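Local coordinates for heavy-metal chelation domain-containing protein (Pyrococcus horikoshii, PDB 3NPG), which is of unknown function but may chelate heavy metals, combining a small antiparallel-sheet region with a Rossmann-like domain, at residues Y32-L36 and T83-A88; V55-S61 and N78-L84; R118-N124 and Y136-E142; D166-A172 and A190-T196. One frame throughout, in Å; residues are numbered along the deposited sequence.

Interaction 1: Y32-L36 and T83-A88; sequences YTWVL and TLGVAA. With ACT (acetate ion), chain E.
Tyr32 presents the edge of its ring, in plane, to an acetate ion, and Tyr32 OH donates a 2.6 Å hydrogen bond to acetate OXT; the edge of the Trp34 indole is met by Leu36 N. The setting is a helix laid across a three-stranded antiparallel sheet, with strand 32-36 in the middle of that sheet and helix 83-88 crossing it at 50°, the two axes 7.0 Å apart. Trp34 turns from this helix toward helix 223-232, while Thr33 and Val35 face it. The methyl of Thr33 is anti to the backbone N and meets Leu84, CG2 to CD2 3.7 Å. That leaves Thr33 OG1 beside the backbone N, bonded to Thr50 OG1, with Thr83 CG2 packed against it at 3.4 Å. A phenylalanine in place of Tyr32 would keep the ring but would probably leave the acetate without this donor and dependent on its bond with Thr199 OG1. No hydrogen bond joins strand and helix, and the small Ala87 and Ala88 are consistent with the close approach. Ala87 CB lies 3.8 Å from Val35 CG2, and the other branch, Val35 CG1, rests 4.1 Å from Ala88 CB.

Interaction 2: V55-S61 and N78-L84; sequences VQRYTNS and NIIERTL
Ile80 pushes its terminal methyl into the curve of the 55-61 loop, where CD1 lies 4.0 Å from Tyr58 CD1 and 4.1 Å from Val55 CG1. That same Val55 CG1 sits over the rim of one face of the Tyr58 ring, so three side chains form a single apolar knot; beside it Val55 CG2 meets Ile79 CG2. Further out, the amide of Asn60 has CG anti to the backbone N (chi1 -155°), which brings ND2 against Ile80 CG2 and Leu84 CD1, while ND2 donates to Leu232 O of a second subunit. Asn78 works in both directions: ND2 donates to Thr59 O at 2.9 Å, reaching it from above the carbonyl plane, and OD1 accepts a weak bond from Ile80 N. At the polar rim, Glu81 OE2 is gripped twice by one residue, by Ser61 N at 2.9 Å and Ser61 OG at 2.7 Å, both from the same face of the carboxylate. Glu81 OE1 is bonded to Ser76 OG, which helps fix the group's rotation. Asparagine as the N-cap of helix 79-96, its amide N-H bonding a neighbouring loop at Thr59 O, makes this a helix-capping site set beside a subunit interface.

Interaction 3: R118-N124 and Y136-E142; sequences RIAIIGN and YEVYVFE
Tyr136 opens the second segment with its ring against Ile119, whose CD1 makes an off-centre CH-pi contact 4.0 Å from the ring centroid. What follows is the parallel pairing of a beta-alpha-beta crossover, strand 118-122 through helix 126-132 to strand 137-141, consistent with a Rossmann-like fold. Glu137 O accepts from Ile119 N, the first of five backbone bonds that pass back and forth between the strands. Its side chain is extended and runs alongside Arg118, with Arg118 CD 3.2 Å from Glu137 OE2, but the salt bridge from NH1 to OE1 is long at 3.9 Å. With an alanine at Glu137, Tyr139 OH would probably lose its acceptor OE2 and the Arg118 chain its flanking carboxylate. On the reverse face, Val138 CG1 meets Ile121 CD1 at 3.7 Å. Tyr139 points to the same side of the sheet as Arg118, and its OH donates to Glu137 OE2 at 2.6 Å. Val140 returns to the helix 126-132 side, its CG1 near Asn124 OD1; Asn124 ND2 is bonded to Leu147 O. Phe141 offers its ring edge to Ala120 CB, CE2 being 4.0 Å away, and Phe141 O accepts from Gly123 N, where the backbone angles (phi 99°) call for glycine. Glu142, last of the segment, bends at chi2 (55°), and OE1 accepts from Asn124 N at 2.6 Å, nearly straight.

Interaction 4: D166-A172 and A190-T196; sequences DGIIASA and AKLIVIT
Asp166-Ala172 and Ala190-Thr196 run as parallel neighbours, their strand axes 4.7 Å apart and only 6° from alignment, joined by six backbone hydrogen bonds. They belong to the mainly parallel sheet of the Rossmann-like domain, whose helices 107-112 and 126-132 pack on the face of Ile169, Leu192 and Val194. Gly167 adds no side chain to that face. The opposite face carries Ile168, Ala170, Ile193 and Ile195. At the start of the strands, Lys191 N donates to Asp166 O, and the extended Lys191 chain leads away so that NZ bonds Glu115 O; Asp166 OD2 is taken by Arg118 N, and the two charged groups do not touch. Ile168 CD1 lies 3.8 Å from Ala190 CB and 4.2 Å from Ile193 CG1. Toward the other end, Ile195 serves two small residues with its two branches: CD1 reaches Ala170 CB at 3.9 Å, and CG2 lies at the same distance from Ala172 CB. Thr196 holds OG1 anti to its backbone N (chi1 -173°), which sets CG2 between the N and the carbonyl carbon, where it meets Ile169 CG2 at 3.6 Å. At the bridge of Ser171 with Thr196 the side chains diverge, and Ser171 OG bonds Ser173 OG. The last rung still closes, with Ala172 N donating to Thr196 O from above the carbonyl plane at 2.6 Å, and Ala172 CB standing about 3 Å from a bound acetate.

Two regions organise the four contacts. Interactions 1 and 2, with centres 12 Å apart, share Thr83 and Leu84 on helix 79-96, so the helix that meets the 55-61 loop at its start then crosses the antiparallel sheet. Interactions 3 and 4, with centres 10 Å apart, are adjacent parts of one sheet: strands 118-122 and 167-171 are neighbours, linked by a probable hydrogen bond of 2.8 Å from Ser171 N to Ile122 O. The regions approach most closely between interactions 1 and 4, about 6 Å between nearest atoms. A single acetate, probably from crystallisation, lies elsewhere between the regions, bonded to Tyr32 and close to Ala172, and may mark a pocket.

Interaction 1: Y32-L36 and T83-A88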
# COMPACT_ATOMS: atom_id res chain seq x y z
N TYR A 32 -10.31 -12.88 -10.17
CA TYR A 32 -9.55 -13.60 -11.18
C TYR A 32 -9.77 -13.10 -12.58
O TYR A 32 -10.89 -12.74 -12.95
CB TYR A 32 -9.86 -15.11 -11.11
CG TYR A 32 -9.18 -15.80 -9.95
CD1 TYR A 32 -9.74 -15.80 -8.68
CD2 TYR A 32 -7.95 -16.43 -10.12
CE1 TYR A 32 -9.09 -16.38 -7.60
CE2 TYR A 32 -7.30 -17.03 -9.05
CZ TYR A 32 -7.87 -17.00 -7.79
OH TYR A 32 -7.23 -17.58 -6.73
N THR A 33 -8.69 -13.10 -13.38
CA THR A 33 -8.74 -12.87 -14.81
C THR A 33 -9.05 -14.21 -15.44
O THR A 33 -8.49 -15.22 -15.01
CB THR A 33 -7.40 -12.30 -15.31
OG1 THR A 33 -7.19 -11.01 -14.74
CG2 THR A 33 -7.32 -12.21 -16.83
N TRP A 34 -9.98 -14.25 -16.39
CA TRP A 34 -10.37 -15.52 -17.00
C TRP A 34 -10.35 -15.48 -18.51
O TRP A 34 -10.53 -14.42 -19.11
CB TRP A 34 -11.73 -16.00 -16.47
CG TRP A 34 -12.84 -15.01 -16.67
CD1 TRP A 34 -13.28 -14.09 -15.77
CD2 TRP A 34 -13.67 -14.89 -17.82
NE1 TRP A 34 -14.34 -13.39 -16.29
CE2 TRP A 34 -14.61 -13.86 -17.55
CE3 TRP A 34 -13.73 -15.54 -19.06
CZ2 TRP A 34 -15.58 -13.47 -18.48
CZ3 TRP A 34 -14.68 -15.14 -19.98
CH2 TRP A 34 -15.59 -14.12 -19.69
N VAL A 35 -10.12 -16.64 -19.13
CA VAL A 35 -10.13 -16.80 -20.58
C VAL A 35 -10.95 -18.03 -20.93
O VAL A 35 -10.65 -19.13 -20.44
CB VAL A 35 -8.68 -16.87 -21.17
CG1 VAL A 35 -8.69 -17.39 -22.60
CG2 VAL A 35 -7.98 -15.51 -21.09
N LEU A 36 -12.03 -17.85 -21.70
CA LEU A 36 -12.89 -18.95 -22.13
C LEU A 36 -12.50 -19.39 -23.55
O LEU A 36 -12.41 -18.56 -24.45
CB LEU A 36 -14.37 -18.51 -22.07
CG LEU A 36 -15.42 -19.59 -22.36
CD1 LEU A 36 -15.29 -20.76 -21.39
CD2 LEU A 36 -16.82 -19.01 -22.31
N THR A 83 -1.13 -11.55 -16.99
CA THR A 83 -2.28 -12.20 -16.35
C THR A 83 -3.25 -12.79 -17.39
O THR A 83 -3.65 -13.94 -17.26
CB THR A 83 -2.97 -11.24 -15.37
OG1 THR A 83 -1.96 -10.57 -14.59
CG2 THR A 83 -3.94 -11.95 -14.45
N LEU A 84 -3.55 -12.02 -18.47
CA LEU A 84 -4.41 -12.50 -19.57
C LEU A 84 -3.74 -13.67 -20.32
O LEU A 84 -4.42 -14.59 -20.77
CB LEU A 84 -4.75 -11.36 -20.54
CG LEU A 84 -5.89 -10.43 -20.11
CD1 LEU A 84 -5.80 -9.09 -20.81
CD2 LEU A 84 -7.26 -11.07 -20.37
N GLY A 85 -2.40 -13.62 -20.41
CA GLY A 85 -1.60 -14.67 -21.05
C GLY A 85 -1.57 -15.96 -20.26
O GLY A 85 -1.76 -17.04 -20.82
N VAL A 86 -1.34 -15.85 -18.93
CA VAL A 86 -1.35 -17.01 -18.03
C VAL A 86 -2.76 -17.64 -17.96
O VAL A 86 -2.88 -18.86 -18.02
CB VAL A 86 -0.80 -16.64 -16.62
CG1 VAL A 86 -1.02 -17.77 -15.63
CG2 VAL A 86 0.68 -16.27 -16.70
N ALA A 87 -3.82 -16.79 -17.90
CA ALA A 87 -5.21 -17.27 -17.92
C ALA A 87 -5.51 -18.03 -19.21
O ALA A 87 -6.23 -19.02 -19.19
CB ALA A 87 -6.17 -16.11 -17.76
N ALA A 88 -4.91 -17.58 -20.34
CA ALA A 88 -5.05 -18.24 -21.64
C ALA A 88 -4.28 -19.56 -21.68
O ALA A 88 -4.77 -20.53 -22.26
CB ALA A 88 -4.58 -17.32 -22.75
C ACT E . -3.85 -18.33 -7.00
O ACT E . -2.82 -18.39 -7.60
OXT ACT E . -4.82 -18.04 -7.60
CH3 ACT E . -3.89 -18.58 -5.50

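Interaction 2: V55-S61 and N78-L84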
# COMPACT_ATOMS: atom_id res chain seq x y z
N VAL A 55 -0.33 -3.46 -10.67
CA VAL A 55 -0.73 -2.64 -11.81
C VAL A 55 -0.28 -1.19 -11.61
O VAL A 55 -0.69 -0.53 -10.64
CB VAL A 55 -2.26 -2.73 -12.10
CG1 VAL A 55 -2.63 -1.94 -13.35
CG2 VAL A 55 -2.71 -4.18 -12.22
N GLN A 56 0.57 -0.68 -12.51
CA GLN A 56 1.04 0.70 -12.43
C GLN A 56 0.28 1.57 -13.42
O GLN A 56 0.07 2.76 -13.18
CB GLN A 56 2.56 0.77 -12.68
CG GLN A 56 3.37 -0.15 -11.77
CD GLN A 56 4.76 0.36 -11.51
OE1 GLN A 56 5.07 1.53 -11.76
NE2 GLN A 56 5.59 -0.47 -10.93
N ARG A 57 -0.14 0.96 -14.55
CA ARG A 57 -0.88 1.64 -15.62
C ARG A 57 -1.93 0.69 -16.19
O ARG A 57 -1.69 -0.52 -16.28
CB ARG A 57 0.08 2.07 -16.75
CG ARG A 57 1.13 3.09 -16.31
CD ARG A 57 2.38 3.05 -17.20
NE ARG A 57 3.13 1.80 -17.03
CZ ARG A 57 4.07 1.61 -16.11
NH1 ARG A 57 4.38 2.58 -15.26
NH2 ARG A 57 4.71 0.45 -16.04
N TYR A 58 -3.09 1.23 -16.62
CA TYR A 58 -4.13 0.42 -17.25
C TYR A 58 -4.04 0.52 -18.76
O TYR A 58 -4.82 1.25 -19.39
CB TYR A 58 -5.53 0.77 -16.72
CG TYR A 58 -5.77 0.23 -15.32
CD1 TYR A 58 -6.06 -1.11 -15.12
CD2 TYR A 58 -5.65 1.05 -14.21
CE1 TYR A 58 -6.23 -1.63 -13.84
CE2 TYR A 58 -5.82 0.54 -12.92
CZ TYR A 58 -6.11 -0.80 -12.74
OH TYR A 58 -6.29 -1.29 -11.47
N THR A 59 -3.03 -0.15 -19.34
CA THR A 59 -2.77 -0.14 -20.79
C THR A 59 -2.64 -1.57 -21.32
O THR A 59 -2.26 -2.47 -20.57
CB THR A 59 -1.51 0.69 -21.10
OG1 THR A 59 -0.42 0.18 -20.33
CG2 THR A 59 -1.70 2.18 -20.82
N ASN A 60 -2.94 -1.78 -22.62
CA ASN A 60 -2.80 -3.09 -23.26
C ASN A 60 -2.47 -2.93 -24.75
O ASN A 60 -3.21 -2.26 -25.48
CB ASN A 60 -4.07 -3.94 -23.06
CG ASN A 60 -3.84 -5.43 -23.14
OD1 ASN A 60 -3.15 -5.94 -24.02
ND2 ASN A 60 -4.43 -6.17 -22.22
N SER A 61 -1.34 -3.51 -25.19
CA SER A 61 -0.89 -3.42 -26.59
C SER A 61 -1.73 -4.30 -27.53
O SER A 61 -1.70 -4.09 -28.75
CB SER A 61 0.59 -3.78 -26.70
OG SER A 61 0.83 -5.10 -26.23
N ASN A 78 4.20 -5.92 -18.96
CA ASN A 78 2.90 -5.44 -18.53
C ASN A 78 2.15 -6.55 -17.80
O ASN A 78 1.87 -7.60 -18.40
CB ASN A 78 2.09 -4.97 -19.76
CG ASN A 78 0.84 -4.18 -19.44
OD1 ASN A 78 0.13 -4.45 -18.46
ND2 ASN A 78 0.50 -3.26 -20.32
N ILE A 79 1.86 -6.35 -16.50
CA ILE A 79 1.16 -7.34 -15.67
C ILE A 79 -0.24 -7.73 -16.25
O ILE A 79 -0.62 -8.90 -16.19
CB ILE A 79 1.10 -6.89 -14.16
CG1 ILE A 79 0.41 -7.96 -13.27
CG2 ILE A 79 0.44 -5.51 -14.01
CD1 ILE A 79 1.19 -9.25 -13.10
N ILE A 80 -0.96 -6.74 -16.85
CA ILE A 80 -2.27 -6.99 -17.47
C ILE A 80 -2.13 -7.99 -18.62
O ILE A 80 -2.92 -8.95 -18.71
CB ILE A 80 -2.94 -5.66 -17.94
CG1 ILE A 80 -3.03 -4.64 -16.78
CG2 ILE A 80 -4.33 -5.93 -18.54
CD1 ILE A 80 -3.45 -3.26 -17.19
N GLU A 81 -1.09 -7.81 -19.47
CA GLU A 81 -0.81 -8.71 -20.59
C GLU A 81 -0.35 -10.10 -20.10
O GLU A 81 -0.71 -11.11 -20.70
CB GLU A 81 0.22 -8.10 -21.53
CG GLU A 81 -0.29 -6.87 -22.27
CD GLU A 81 0.75 -6.15 -23.12
OE1 GLU A 81 1.84 -6.73 -23.34
OE2 GLU A 81 0.47 -5.02 -23.57
N ARG A 82 0.43 -10.15 -18.98
CA ARG A 82 0.89 -11.41 -18.38
C ARG A 82 -0.28 -12.21 -17.82
O ARG A 82 -0.38 -13.41 -18.07
CB ARG A 82 1.91 -11.16 -17.26
CG ARG A 82 3.32 -10.94 -17.73
CD ARG A 82 4.34 -11.37 -16.68
NE ARG A 82 4.18 -10.66 -15.40
CZ ARG A 82 4.67 -9.44 -15.15
NH1 ARG A 82 5.32 -8.78 -16.10
NH2 ARG A 82 4.49 -8.88 -13.96
N THR A 83 -1.13 -11.55 -16.99
CA THR A 83 -2.28 -12.20 -16.35
C THR A 83 -3.25 -12.79 -17.39
O THR A 83 -3.65 -13.94 -17.26
CB THR A 83 -2.97 -11.24 -15.37
OG1 THR A 83 -1.96 -10.57 -14.59
CG2 THR A 83 -3.94 -11.95 -14.45
N LEU A 84 -3.55 -12.02 -18.47
CA LEU A 84 -4.41 -12.50 -19.57
C LEU A 84 -3.74 -13.67 -20.32
O LEU A 84 -4.42 -14.59 -20.77
CB LEU A 84 -4.75 -11.36 -20.54
CG LEU A 84 -5.89 -10.43 -20.11
CD1 LEU A 84 -5.80 -9.09 -20.81
CD2 LEU A 84 -7.26 -11.07 -20.37

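Interaction 3: R118-N124 and Y136-E142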
# COMPACT_ATOMS: atom_id res chain seq x y z
N ARG A 118 11.12 -28.07 7.92
CA ARG A 118 10.87 -26.65 7.72
C ARG A 118 10.14 -26.40 6.43
O ARG A 118 10.53 -26.93 5.38
CB ARG A 118 12.17 -25.86 7.77
CG ARG A 118 12.70 -25.67 9.18
CD ARG A 118 13.96 -24.85 9.21
NE ARG A 118 15.11 -25.61 8.74
CZ ARG A 118 15.91 -26.30 9.53
NH1 ARG A 118 15.71 -26.31 10.85
NH2 ARG A 118 16.94 -26.97 9.03
N ILE A 119 9.08 -25.61 6.49
CA ILE A 119 8.26 -25.29 5.32
C ILE A 119 8.27 -23.79 5.05
O ILE A 119 8.10 -22.99 5.97
CB ILE A 119 6.79 -25.83 5.51
CG1 ILE A 119 6.77 -27.36 5.76
CG2 ILE A 119 5.91 -25.47 4.31
CD1 ILE A 119 5.44 -27.91 6.13
N ALA A 120 8.44 -23.40 3.77
CA ALA A 120 8.33 -22.00 3.36
C ALA A 120 7.03 -21.81 2.61
O ALA A 120 6.81 -22.46 1.59
CB ALA A 120 9.51 -21.61 2.48
N ILE A 121 6.12 -20.98 3.16
CA ILE A 121 4.83 -20.71 2.53
C ILE A 121 4.83 -19.34 1.87
O ILE A 121 4.89 -18.32 2.56
CB ILE A 121 3.64 -20.91 3.53
CG1 ILE A 121 3.54 -22.38 3.99
CG2 ILE A 121 2.31 -20.44 2.91
CD1 ILE A 121 2.38 -22.68 4.99
N ILE A 122 4.83 -19.31 0.52
CA ILE A 122 4.80 -18.06 -0.24
C ILE A 122 3.36 -17.72 -0.60
O ILE A 122 2.69 -18.48 -1.31
CB ILE A 122 5.73 -18.15 -1.49
CG1 ILE A 122 7.19 -18.44 -1.05
CG2 ILE A 122 5.65 -16.89 -2.33
CD1 ILE A 122 7.89 -19.43 -1.90
N GLY A 123 2.87 -16.64 -0.03
CA GLY A 123 1.47 -16.25 -0.15
C GLY A 123 0.70 -16.68 1.08
O GLY A 123 0.65 -17.87 1.40
N ASN A 124 0.17 -15.70 1.84
CA ASN A 124 -0.53 -15.99 3.08
C ASN A 124 -1.87 -16.71 2.84
O ASN A 124 -2.84 -16.09 2.39
CB ASN A 124 -0.73 -14.71 3.91
CG ASN A 124 -1.17 -14.96 5.34
OD1 ASN A 124 -1.00 -16.05 5.89
ND2 ASN A 124 -1.68 -13.94 5.98
N TYR A 136 4.81 -28.32 11.97
CA TYR A 136 6.07 -28.04 11.28
C TYR A 136 6.60 -26.63 11.59
O TYR A 136 5.85 -25.78 12.07
CB TYR A 136 5.90 -28.21 9.76
CG TYR A 136 5.35 -29.55 9.33
CD1 TYR A 136 6.20 -30.63 9.10
CD2 TYR A 136 3.99 -29.72 9.08
CE1 TYR A 136 5.70 -31.86 8.69
CE2 TYR A 136 3.48 -30.95 8.67
CZ TYR A 136 4.34 -32.02 8.48
OH TYR A 136 3.85 -33.24 8.07
N GLU A 137 7.88 -26.38 11.28
CA GLU A 137 8.49 -25.05 11.41
C GLU A 137 8.16 -24.26 10.14
O GLU A 137 8.67 -24.58 9.07
CB GLU A 137 10.01 -25.18 11.61
CG GLU A 137 10.70 -23.89 12.01
CD GLU A 137 12.20 -24.03 12.23
OE1 GLU A 137 12.61 -25.01 12.91
OE2 GLU A 137 12.96 -23.17 11.73
N VAL A 138 7.22 -23.32 10.24
CA VAL A 138 6.69 -22.61 9.07
C VAL A 138 7.21 -21.17 8.95
O VAL A 138 7.33 -20.46 9.96
CB VAL A 138 5.13 -22.68 9.03
CG1 VAL A 138 4.58 -21.92 7.84
CG2 VAL A 138 4.65 -24.13 9.02
N TYR A 139 7.53 -20.74 7.70
CA TYR A 139 7.94 -19.37 7.39
C TYR A 139 7.03 -18.82 6.30
O TYR A 139 7.08 -19.29 5.16
CB TYR A 139 9.41 -19.33 6.91
CG TYR A 139 10.41 -19.69 7.99
CD1 TYR A 139 10.78 -21.01 8.23
CD2 TYR A 139 11.01 -18.70 8.77
CE1 TYR A 139 11.69 -21.34 9.23
CE2 TYR A 139 11.93 -19.02 9.77
CZ TYR A 139 12.26 -20.34 10.00
OH TYR A 139 13.17 -20.66 10.98
N VAL A 140 6.12 -17.89 6.67
CA VAL A 140 5.14 -17.33 5.73
C VAL A 140 5.63 -16.01 5.13
O VAL A 140 6.06 -15.13 5.87
CB VAL A 140 3.72 -17.19 6.37
CG1 VAL A 140 2.67 -16.87 5.31
CG2 VAL A 140 3.34 -18.44 7.14
N PHE A 141 5.58 -15.89 3.79
CA PHE A 141 6.02 -14.68 3.09
C PHE A 141 4.87 -14.07 2.32
O PHE A 141 4.24 -14.75 1.50
CB PHE A 141 7.19 -14.99 2.14
CG PHE A 141 8.35 -15.69 2.81
CD1 PHE A 141 9.34 -14.97 3.47
CD2 PHE A 141 8.46 -17.08 2.76
CE1 PHE A 141 10.40 -15.62 4.09
CE2 PHE A 141 9.52 -17.73 3.39
CZ PHE A 141 10.49 -17.00 4.05
N GLU A 142 4.57 -12.79 2.57
CA GLU A 142 3.49 -12.11 1.87
C GLU A 142 3.95 -10.77 1.28
O GLU A 142 4.60 -9.98 1.97
CB GLU A 142 2.25 -11.93 2.78
CG GLU A 142 1.04 -11.33 2.08
CD GLU A 142 0.57 -12.06 0.84
OE1 GLU A 142 0.08 -13.21 0.97
OE2 GLU A 142 0.64 -11.47 -0.26

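Interaction 4: D166-A172 and A190-T196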
# COMPACT_ATOMS: atom_id res chain seq x y z
N ASP A 166 12.84 -27.50 3.61
CA ASP A 166 12.73 -28.83 3.00
C ASP A 166 11.50 -28.92 2.10
O ASP A 166 11.44 -29.78 1.21
CB ASP A 166 12.66 -29.92 4.08
CG ASP A 166 13.64 -29.71 5.21
OD1 ASP A 166 14.85 -29.90 4.98
OD2 ASP A 166 13.20 -29.32 6.31
N GLY A 167 10.51 -28.07 2.37
CA GLY A 167 9.28 -28.01 1.59
C GLY A 167 8.85 -26.60 1.27
O GLY A 167 9.08 -25.69 2.07
N ILE A 168 8.25 -26.40 0.09
CA ILE A 168 7.78 -25.08 -0.35
C ILE A 168 6.34 -25.16 -0.85
O ILE A 168 6.03 -25.97 -1.73
CB ILE A 168 8.73 -24.46 -1.42
CG1 ILE A 168 10.12 -24.17 -0.83
CG2 ILE A 168 8.11 -23.19 -2.05
CD1 ILE A 168 11.17 -23.98 -1.83
N ILE A 169 5.45 -24.31 -0.29
CA ILE A 169 4.07 -24.18 -0.77
C ILE A 169 3.89 -22.77 -1.29
O ILE A 169 3.71 -21.83 -0.51
CB ILE A 169 3.02 -24.55 0.33
CG1 ILE A 169 3.25 -25.97 0.87
CG2 ILE A 169 1.59 -24.39 -0.21
CD1 ILE A 169 2.37 -26.32 2.00
N ALA A 170 4.10 -22.58 -2.61
CA ALA A 170 4.05 -21.26 -3.24
C ALA A 170 2.73 -21.04 -3.93
O ALA A 170 2.30 -21.87 -4.74
CB ALA A 170 5.19 -21.12 -4.25
N SER A 171 2.07 -19.90 -3.61
CA SER A 171 0.82 -19.52 -4.25
C SER A 171 1.04 -19.46 -5.75
O SER A 171 2.05 -18.91 -6.20
CB SER A 171 0.35 -18.16 -3.74
OG SER A 171 -0.84 -17.74 -4.40
N ALA A 172 0.12 -20.05 -6.53
CA ALA A 172 0.23 -20.11 -7.99
C ALA A 172 0.32 -18.71 -8.63
O ALA A 172 0.65 -18.60 -9.82
CB ALA A 172 -0.93 -20.90 -8.56
N ALA A 190 15.10 -28.06 -0.89
CA ALA A 190 13.70 -28.48 -0.91
C ALA A 190 13.49 -29.72 -1.75
O ALA A 190 13.99 -29.80 -2.88
CB ALA A 190 12.82 -27.35 -1.41
N LYS A 191 12.80 -30.71 -1.18
CA LYS A 191 12.49 -31.98 -1.87
C LYS A 191 11.02 -32.01 -2.32
O LYS A 191 10.63 -32.87 -3.12
CB LYS A 191 12.83 -33.20 -0.96
CG LYS A 191 12.51 -32.99 0.52
CD LYS A 191 13.07 -34.13 1.37
CE LYS A 191 12.77 -33.93 2.83
NZ LYS A 191 13.30 -35.05 3.65
N LEU A 192 10.23 -31.04 -1.84
CA LEU A 192 8.80 -30.95 -2.13
C LEU A 192 8.42 -29.48 -2.44
O LEU A 192 8.50 -28.63 -1.55
CB LEU A 192 8.01 -31.47 -0.91
CG LEU A 192 6.48 -31.51 -1.05
CD1 LEU A 192 6.04 -32.55 -2.06
CD2 LEU A 192 5.85 -31.82 0.27
N ILE A 193 8.09 -29.18 -3.71
CA ILE A 193 7.68 -27.83 -4.14
C ILE A 193 6.28 -27.88 -4.75
O ILE A 193 6.09 -28.47 -5.82
CB ILE A 193 8.73 -27.19 -5.10
CG1 ILE A 193 10.13 -27.13 -4.44
CG2 ILE A 193 8.26 -25.79 -5.56
CD1 ILE A 193 11.22 -26.78 -5.35
N VAL A 194 5.30 -27.31 -4.03
CA VAL A 194 3.89 -27.33 -4.46
C VAL A 194 3.44 -25.94 -4.91
O VAL A 194 3.52 -24.98 -4.14
CB VAL A 194 2.96 -27.89 -3.35
CG1 VAL A 194 1.55 -28.09 -3.86
CG2 VAL A 194 3.51 -29.19 -2.77
N ILE A 195 2.95 -25.83 -6.15
CA ILE A 195 2.39 -24.58 -6.68
C ILE A 195 0.86 -24.66 -6.56
O ILE A 195 0.23 -25.44 -7.28
CB ILE A 195 2.87 -24.31 -8.14
CG1 ILE A 195 4.43 -24.41 -8.27
CG2 ILE A 195 2.35 -22.97 -8.67
CD1 ILE A 195 5.26 -23.49 -7.30
N THR A 196 0.29 -23.98 -5.55
CA THR A 196 -1.12 -24.11 -5.22
C THR A 196 -1.97 -22.90 -5.60
O THR A 196 -1.55 -21.76 -5.41
CB THR A 196 -1.30 -24.52 -3.74
OG1 THR A 196 -2.67 -24.80 -3.49
CG2 THR A 196 -0.80 -23.44 -2.77